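Local coordinates for purine nucleoside phosphorylase (Schistosoma mansoni, PDB 6B4Q) that catalyses the reversible phosphorolysis of purine nucleosides such as inosine and guanosine, releasing the free purine base and ribose 1-phosphate, at the pyridin-4-ol site. Residues are numbered along the deposited sequence; one frame, centred on the assembly and turned at random.

The pyridin-4-ol site. Residues 118-120, 202-203, 219-221, 244-245, 262. With CQG (pyridin-4-ol), chain B.
Pyridin-4-ol lies almost wholly buried in the purine-base pocket, 215 of its 226 Å² hidden by protein; the contacts described hold for one of its two modelled conformers. One face of its ring rests on the backbone of strand 112-121, where the Ala119 carbonyl carbon C lies over the ring, 3.5 Å from ligand C2, and Gly120 CA reaches ligand C3 at 3.4 Å. Small residues suit this floor, since a flat ring can lie directly on the main chain. From the opposite side comes Tyr202, its CD1 and CE1 edge directed at the ligand face with the planes 76° apart; Tyr202 CD1 is 3.6 Å from ligand C4. Its chi1, with CG beside the backbone N, carries the phenol ring over the ligand, and chi2 (-68°) turns that edge inward, giving an edge-to-face contact.

At the nitrogen end, Asn245 OD1, the amide oxygen, meets the ligand ring N at 2.8 Å. This contact is a hydrogen bond if the N carries a proton, as in the 4-pyridone tautomer, which the ligand may adopt here. A chi1 of 67° puts Asn245 CG in the crowded position between backbone N and carbonyl carbon, bringing OD1 round to the ring N. The Glu203 chain bends at chi2, folding its carboxylate toward the ligand, with OE2 near C3 and OE1 3.2 Å from ligand C4.

The ligand oxygen is held through water. Water 2 lies 2.7 Å from the ligand O and is itself bound by the Leu118 carbonyl O and the Met221 backbone N, so main-chain groups fix its place. Water 1 links the same oxygen to Glu203 OE1, 2.7 Å from that water. Looser direct contacts come from Met221 CE, near the ligand O, and from Val262 CG2, of helix 259-283, and Ala244 CB, apolar groups that suit the carbon C2. Asn and Glu are the residues with which this phosphorylase family recognises 6-oxopurines, so the small ring probably borrows part of the apparatus that positions the base for phosphorolysis.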
# COMPACT_ATOMS: atom_id res chain seq x y z
N LEU A 118 6.58 -8.81 -19.11
CA LEU A 118 6.00 -7.82 -20.01
C LEU A 118 5.66 -6.55 -19.22
O LEU A 118 5.19 -6.62 -18.08
CB LEU A 118 4.77 -8.38 -20.72
CG LEU A 118 5.11 -9.37 -21.87
CD1 LEU A 118 4.13 -10.52 -21.91
CD2 LEU A 118 5.13 -8.61 -23.17
N ALA A 119 5.97 -5.39 -19.80
CA ALA A 119 5.88 -4.13 -19.06
C ALA A 119 5.45 -2.98 -19.97
O ALA A 119 5.55 -3.06 -21.20
CB ALA A 119 7.22 -3.80 -18.40
N GLY A 120 5.03 -1.88 -19.33
CA GLY A 120 4.77 -0.62 -20.03
C GLY A 120 5.96 0.33 -19.96
O GLY A 120 6.67 0.39 -18.95
N TYR A 202 -4.23 -2.03 -15.39
CA TYR A 202 -3.11 -1.30 -15.96
C TYR A 202 -3.03 0.06 -15.28
O TYR A 202 -4.05 0.63 -14.89
CB TYR A 202 -3.28 -1.13 -17.49
CG TYR A 202 -3.14 -2.45 -18.26
CD1 TYR A 202 -1.91 -3.12 -18.33
CD2 TYR A 202 -4.23 -3.03 -18.88
CE1 TYR A 202 -1.78 -4.33 -19.04
CE2 TYR A 202 -4.11 -4.23 -19.59
CZ TYR A 202 -2.89 -4.89 -19.62
OH TYR A 202 -2.80 -6.09 -20.31
N GLU A 203 -1.81 0.60 -15.15
CA GLU A 203 -1.66 1.97 -14.68
C GLU A 203 -2.56 2.95 -15.45
O GLU A 203 -2.62 2.93 -16.69
CB GLU A 203 -0.17 2.40 -14.77
CG GLU A 203 0.46 2.57 -16.21
CD GLU A 203 0.86 1.28 -16.90
OE1 GLU A 203 0.67 0.22 -16.30
OE2 GLU A 203 1.36 1.31 -18.08
N VAL A 219 7.04 0.10 -16.06
CA VAL A 219 6.09 -0.28 -15.01
C VAL A 219 5.49 -1.65 -15.34
O VAL A 219 5.18 -1.95 -16.50
CB VAL A 219 4.98 0.81 -14.85
CG1 VAL A 219 4.27 1.06 -16.14
CG2 VAL A 219 3.98 0.45 -13.75
N GLY A 220 5.32 -2.49 -14.31
CA GLY A 220 4.68 -3.77 -14.49
C GLY A 220 4.21 -4.34 -13.16
O GLY A 220 4.40 -3.74 -12.10
N MET A 221 3.61 -5.54 -13.25
CA MET A 221 2.86 -6.13 -12.14
C MET A 221 3.52 -7.39 -11.56
O MET A 221 2.83 -8.17 -10.89
CB MET A 221 1.44 -6.48 -12.60
CG MET A 221 0.64 -5.39 -13.23
SD MET A 221 -0.99 -6.01 -13.79
CE MET A 221 -1.47 -4.64 -14.85
N ALA A 244 5.67 -3.54 -24.09
CA ALA A 244 4.52 -3.74 -24.96
C ALA A 244 3.98 -2.46 -25.59
O ALA A 244 3.33 -2.52 -26.63
CB ALA A 244 3.41 -4.43 -24.18
N ASN A 245 4.26 -1.30 -25.00
CA ASN A 245 3.65 -0.03 -25.36
C ASN A 245 4.33 1.03 -24.53
O ASN A 245 4.93 0.72 -23.50
CB ASN A 245 2.17 -0.02 -25.07
CG ASN A 245 1.88 -0.08 -23.58
OD1 ASN A 245 2.19 -1.09 -22.92
ND2 ASN A 245 1.30 1.00 -23.02
N VAL A 262 -0.80 -6.86 -25.76
CA VAL A 262 0.41 -7.26 -25.05
C VAL A 262 0.91 -8.61 -25.57
O VAL A 262 2.10 -8.77 -25.88
CB VAL A 262 0.16 -7.29 -23.54
CG1 VAL A 262 1.34 -7.88 -22.81
CG2 VAL A 262 -0.08 -5.87 -23.02
C4 CQG B . 1.58 -2.16 -18.29
C3 CQG B . 1.62 -1.71 -19.59
C2 CQG B . 2.14 -3.90 -20.33
C1 CQG B . 2.10 -4.35 -19.02
O CQG B . 1.79 -3.96 -16.73
C CQG B . 1.82 -3.47 -18.03
N CQG B . 1.89 -2.57 -20.59
O HOH W 1 1.20 -1.92 -14.77
O HOH W 2 3.06 -6.32 -16.21